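PDB 1QW2: DUF1805 domain-containing protein from Thermoplasma acidophilum, which is of unknown function and folds as a small alpha/beta protein built round an antiparallel beta sandwich. Local coordinates for residues Val77-Ser80 against Gln81-Lys85; Val86-Asn89 against Pro90-Leu94. All coordinates share one frame; numbering follows the deposited sequence.

Contacts 1 and 2 follow one another along the chain, with centres about 8 Å apart. Contact 1 (77-85) runs from the edge strand 78-79 into helix 81-85 and is partly buried. Contact 2 (86-94) is the loop that leads from that helix to helix 94-97, and it lies at the surface. A serine N-cap, a glutamine bond back to the strand and a small apolar touch mark the first. A carboxylate, a turn and a bridging water mark the second. The two meet where A83 O, inside the helix, probably accepts from I88 N, at 3.0 Å. I88 O also packs on A79 CB, so the loop folds back beside the strand.

Contact 1. Residues Val77-Ser80 against Gln81-Lys85; sequences VEAS and QEAQK
S80 is the one residue between strand 78-79 and helix 81-85, and its carbonyl begins the helix bonding. Q84 N donates to S80 O at 2.9 Å, an i to i+4 bond with an N-H...O angle of 153°. One residue on, K85 N bonds to Q81 O in the same way.

The S80 side chain caps this start. Its OG accepts from A83 N at 3.1 Å. With chi1 at 71°, OG sits between the backbone N and the carbonyl carbon, which turns it back over the first helical turn. There it also lies 3.3 Å from A83 CB. OG is hydrogen-bonded to D57 O and A59 N as well, so the cap is tied to the neighbouring strand 59-61 and the loop before it.

Q84 reaches back along the strand. Its CG passes 3.3 Å from S80 O and 3.9 Å from A79 CB. The chain is extended beyond CG and carries NE2 to A79 O, at 3.0 Å. NE2 stands well above the carbonyl plane of A79, 43° out of it, and so does not use a lone pair in that plane. A79 and A83 meet through their methyl groups, CB to CB at 4.3 Å. On the outer side of the helix, K85 NZ and E82 OE1 form a weak, long salt bridge.

At the other end of the segment, V77 and E78 both face R61 in a classic beta bulge, and E78 OE1 forms a salt bridge with R61. The whole is a strand-to-helix junction with a serine N-cap.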
ATOM      1  N   VAL A  77       9.064   4.740  24.836  1.00 10.57           N
ATOM      2  CA  VAL A  77       9.063   6.017  25.547  1.00 11.98           C
ATOM      3  C   VAL A  77       7.770   6.162  26.341  1.00 12.56           C
ATOM      4  O   VAL A  77       7.757   6.686  27.460  1.00 12.87           O
ATOM      5  CB  VAL A  77       9.208   7.198  24.564  1.00 14.59           C
ATOM      6  CG1 VAL A  77       9.151   8.519  25.318  1.00 17.37           C
ATOM      7  CG2 VAL A  77      10.529   7.073  23.812  1.00 16.25           C
ATOM      8  N   GLU A  78       6.680   5.685  25.750  1.00 12.24           N
ATOM      9  CA  GLU A  78       5.373   5.714  26.384  1.00 11.90           C
ATOM     10  C   GLU A  78       4.666   4.397  26.100  1.00 11.05           C
ATOM     11  O   GLU A  78       4.762   3.859  25.000  1.00 11.22           O
ATOM     12  CB  GLU A  78       4.522   6.857  25.838  1.00 12.72           C
ATOM     13  CG  GLU A  78       4.893   8.228  26.341  1.00 14.88           C
ATOM     14  CD  GLU A  78       3.942   9.282  25.825  1.00 15.47           C
ATOM     15  OE1 GLU A  78       4.136   9.752  24.686  1.00 14.97           O
ATOM     16  OE2 GLU A  78       2.985   9.623  26.553  1.00 18.65           O
ATOM     17  N   ALA A  79       3.968   3.880  27.102  1.00  9.74           N
ATOM     18  CA  ALA A  79       3.222   2.638  26.962  1.00  9.22           C
ATOM     19  C   ALA A  79       1.788   2.917  27.388  1.00  9.08           C
ATOM     20  O   ALA A  79       1.556   3.583  28.400  1.00 10.71           O
ATOM     21  CB  ALA A  79       3.827   1.554  27.854  1.00 10.48           C
ATOM     22  N   SER A  80       0.822   2.421  26.623  1.00  9.45           N
ATOM     23  CA  SER A  80      -0.576   2.653  26.971  1.00  8.83           C
ATOM     24  C   SER A  80      -0.917   1.892  28.240  1.00 11.58           C
ATOM     25  O   SER A  80      -0.177   1.004  28.670  1.00  9.92           O
ATOM     26  CB  SER A  80      -1.504   2.194  25.846  1.00  9.98           C
ATOM     27  OG  SER A  80      -1.533   0.782  25.758  1.00 10.74           O
ATOM     28  N   GLN A  81      -2.051   2.238  28.836  1.00 11.69           N
ATOM     29  CA  GLN A  81      -2.475   1.571  30.056  1.00 12.05           C
ATOM     30  C   GLN A  81      -2.672   0.074  29.819  1.00 11.70           C
ATOM     31  O   GLN A  81      -2.250  -0.745  30.638  1.00 11.66           O
ATOM     32  CB  GLN A  81      -3.763   2.206  30.572  1.00 12.56           C
ATOM     33  CG  GLN A  81      -3.601   3.679  30.904  1.00 14.20           C
ATOM     34  CD  GLN A  81      -4.873   4.308  31.417  1.00 14.98           C
ATOM     35  OE1 GLN A  81      -5.034   4.520  32.621  1.00 18.17           O
ATOM     36  NE2 GLN A  81      -5.791   4.606  30.508  1.00 18.28           N
ATOM     37  N   GLU A  82      -3.304  -0.293  28.706  1.00 11.39           N
ATOM     38  CA  GLU A  82      -3.512  -1.710  28.407  1.00 12.16           C
ATOM     39  C   GLU A  82      -2.176  -2.407  28.140  1.00 12.85           C
ATOM     40  O   GLU A  82      -2.028  -3.602  28.395  1.00 13.69           O
ATOM     41  CB  GLU A  82      -4.440  -1.886  27.201  1.00 13.95           C
ATOM     42  CG  GLU A  82      -5.907  -1.538  27.455  1.00 16.58           C
ATOM     43  CD  GLU A  82      -6.547  -2.400  28.534  1.00 19.62           C
ATOM     44  OE1 GLU A  82      -6.151  -3.575  28.681  1.00 21.60           O
ATOM     45  OE2 GLU A  82      -7.460  -1.904  29.229  1.00 23.38           O
ATOM     46  N   ALA A  83      -1.201  -1.667  27.621  1.00 11.45           N
ATOM     47  CA  ALA A  83       0.107  -2.245  27.350  1.00 12.00           C
ATOM     48  C   ALA A  83       0.827  -2.497  28.671  1.00 12.50           C
ATOM     49  O   ALA A  83       1.506  -3.510  28.841  1.00 12.52           O
ATOM     50  CB  ALA A  83       0.929  -1.307  26.468  1.00 10.94           C
ATOM     51  N   GLN A  84       0.673  -1.574  29.614  1.00 12.93           N
ATOM     52  CA  GLN A  84       1.311  -1.725  30.914  1.00 14.05           C
ATOM     53  C   GLN A  84       0.706  -2.906  31.660  1.00 14.86           C
ATOM     54  O   GLN A  84       1.396  -3.588  32.418  1.00 15.74           O
ATOM     55  CB  GLN A  84       1.147  -0.446  31.734  1.00 15.64           C
ATOM     56  CG  GLN A  84       1.907   0.742  31.166  1.00 20.42           C
ATOM     57  CD  GLN A  84       1.728   1.998  31.995  1.00 25.29           C
ATOM     58  OE1 GLN A  84       2.017   2.012  33.193  1.00 29.23           O
ATOM     59  NE2 GLN A  84       1.255   3.064  31.360  1.00 25.98           N
ATOM     60  N   LYS A  85      -0.582  -3.146  31.440  1.00 14.76           N
ATOM     61  CA  LYS A  85      -1.261  -4.259  32.094  1.00 17.43           C
ATOM     62  C   LYS A  85      -0.667  -5.604  31.684  1.00 17.18           C
ATOM     63  O   LYS A  85      -0.717  -6.564  32.452  1.00 17.53           O
ATOM     64  CB  LYS A  85      -2.760  -4.226  31.782  1.00 19.48           C
ATOM     65  CG  LYS A  85      -3.510  -3.114  32.511  1.00 24.35           C
ATOM     66  CD  LYS A  85      -4.969  -3.034  32.080  1.00 28.07           C
ATOM     67  CE  LYS A  85      -5.733  -4.304  32.415  1.00 27.91           C
ATOM     68  NZ  LYS A  85      -7.152  -4.219  31.964  1.00 29.75           N
TER

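Contact 2. Residues Val86-Asn89 against Pro90-Leu94; sequences VGIN and PGDVL
D92 OD2 is gripped by two donors, the backbone N of N89 and a water. N89 N donates to OD2 at 2.9 Å, and the N-H...O angle of 171° is nearly straight. The N-H meets OD2 from above the carboxylate plane, 46° out of it. The water donates to OD2 at 2.7 Å and to G87 O at 2.9 Å, so it links the carboxylate to the start of the loop. These two donors probably favour a charged carboxylate.

The chi1 of -71° sets D92 CG beside its own backbone N. From there the carboxylate leans back over the turn, with CG 3.3 Å from N89 O. The D92 backbone closes the same turn: D92 N donates to N89 O at 3.1 Å. N89 thus bonds D92 through both its backbone N and its O.

P90 and G91 fill the corner of the turn. G91 has positive phi, as expected at the third position of a type II turn. The N89 side chain lies beside the proline ring, with CB 3.3 Å from P90 CD. I88 is buried and packs on V60 and V97, which ties the loop to strand 59-61 and helix 94-97.

G87 is the C' residue of a Schellman motif that ends helix 81-85. The segment therefore pairs a Schellman helix end with a type II beta turn, N89 to D92, braced by an aspartate side chain.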
ATOM      1  N   VAL A  86      -0.101  -5.684  30.482  1.00 17.36           N
ATOM      2  CA  VAL A  86       0.500  -6.940  30.041  1.00 18.07           C
ATOM      3  C   VAL A  86       2.011  -6.964  30.254  1.00 17.64           C
ATOM      4  O   VAL A  86       2.713  -7.815  29.702  1.00 19.49           O
ATOM      5  CB  VAL A  86       0.169  -7.258  28.562  1.00 18.10           C
ATOM      6  CG1 VAL A  86      -1.326  -7.493  28.408  1.00 19.00           C
ATOM      7  CG2 VAL A  86       0.629  -6.133  27.661  1.00 19.66           C
ATOM      8  N   GLY A  87       2.508  -6.020  31.051  1.00 19.08           N
ATOM      9  CA  GLY A  87       3.926  -5.988  31.372  1.00 18.81           C
ATOM     10  C   GLY A  87       4.853  -5.062  30.613  1.00 18.67           C
ATOM     11  O   GLY A  87       6.047  -5.025  30.907  1.00 18.66           O
ATOM     12  N   ILE A  88       4.328  -4.315  29.647  1.00 16.44           N
ATOM     13  CA  ILE A  88       5.162  -3.402  28.871  1.00 15.99           C
ATOM     14  C   ILE A  88       5.303  -2.063  29.584  1.00 16.49           C
ATOM     15  O   ILE A  88       4.311  -1.450  29.979  1.00 17.29           O
ATOM     16  CB  ILE A  88       4.569  -3.148  27.470  1.00 15.30           C
ATOM     17  CG1 ILE A  88       4.406  -4.475  26.726  1.00 15.42           C
ATOM     18  CG2 ILE A  88       5.481  -2.213  26.681  1.00 16.52           C
ATOM     19  CD1 ILE A  88       3.719  -4.342  25.387  1.00 16.84           C
ATOM     20  N   ASN A  89       6.540  -1.612  29.749  1.00 16.58           N
ATOM     21  CA  ASN A  89       6.787  -0.343  30.414  1.00 17.20           C
ATOM     22  C   ASN A  89       7.816   0.508  29.696  1.00 15.52           C
ATOM     23  O   ASN A  89       8.618   0.008  28.905  1.00 15.38           O
ATOM     24  CB  ASN A  89       7.258  -0.563  31.856  1.00 20.68           C
ATOM     25  CG  ASN A  89       6.161  -1.101  32.755  1.00 22.80           C
ATOM     26  OD1 ASN A  89       6.055  -2.305  32.970  1.00 27.23           O
ATOM     27  ND2 ASN A  89       5.332  -0.205  33.276  1.00 25.77           N
ATOM     28  N   PRO A  90       7.794   1.821  29.958  1.00 14.99           N
ATOM     29  CA  PRO A  90       8.743   2.744  29.340  1.00 14.78           C
ATOM     30  C   PRO A  90      10.138   2.224  29.673  1.00 15.18           C
ATOM     31  O   PRO A  90      10.399   1.828  30.813  1.00 15.12           O
ATOM     32  CB  PRO A  90       8.445   4.063  30.044  1.00 16.80           C
ATOM     33  CG  PRO A  90       6.985   3.961  30.347  1.00 16.85           C
ATOM     34  CD  PRO A  90       6.838   2.541  30.821  1.00 16.86           C
ATOM     35  N   GLY A  91      11.022   2.209  28.685  1.00 13.57           N
ATOM     36  CA  GLY A  91      12.367   1.722  28.919  1.00 16.41           C
ATOM     37  C   GLY A  91      12.631   0.394  28.236  1.00 16.52           C
ATOM     38  O   GLY A  91      13.768   0.096  27.876  1.00 18.00           O
ATOM     39  N   ASP A  92      11.585  -0.407  28.059  1.00 15.76           N
ATOM     40  CA  ASP A  92      11.736  -1.702  27.403  1.00 15.89           C
ATOM     41  C   ASP A  92      12.152  -1.534  25.946  1.00 16.39           C
ATOM     42  O   ASP A  92      11.708  -0.608  25.267  1.00 15.58           O
ATOM     43  CB  ASP A  92      10.422  -2.495  27.431  1.00 16.39           C
ATOM     44  CG  ASP A  92      10.071  -3.009  28.811  1.00 18.98           C
ATOM     45  OD1 ASP A  92      10.990  -3.166  29.641  1.00 18.90           O
ATOM     46  OD2 ASP A  92       8.874  -3.274  29.057  1.00 17.62           O
ATOM     47  N   VAL A  93      13.012  -2.427  25.467  1.00 16.59           N
ATOM     48  CA  VAL A  93      13.437  -2.387  24.073  1.00 16.84           C
ATOM     49  C   VAL A  93      12.306  -3.075  23.310  1.00 15.57           C
ATOM     50  O   VAL A  93      11.896  -4.179  23.663  1.00 15.17           O
ATOM     51  CB  VAL A  93      14.753  -3.160  23.857  1.00 18.03           C
ATOM     52  CG1 VAL A  93      15.144  -3.120  22.383  1.00 19.84           C
ATOM     53  CG2 VAL A  93      15.852  -2.557  24.722  1.00 19.79           C
ATOM     54  N   LEU A  94      11.797  -2.420  22.270  1.00 14.92           N
ATOM     55  CA  LEU A  94      10.679  -2.971  21.509  1.00 15.22           C
ATOM     56  C   LEU A  94      10.822  -4.444  21.124  1.00 15.70           C
ATOM     57  O   LEU A  94       9.888  -5.225  21.293  1.00 16.26           O
ATOM     58  CB  LEU A  94      10.426  -2.129  20.252  1.00 15.58           C
ATOM     59  CG  LEU A  94       9.199  -2.525  19.426  1.00 16.28           C
ATOM     60  CD1 LEU A  94       7.952  -2.464  20.294  1.00 16.59           C
ATOM     61  CD2 LEU A  94       9.058  -1.592  18.229  1.00 16.09           C
TER
HETATM   62  O   HOH W   1       8.683  -5.800  30.117  1.00 37.26           O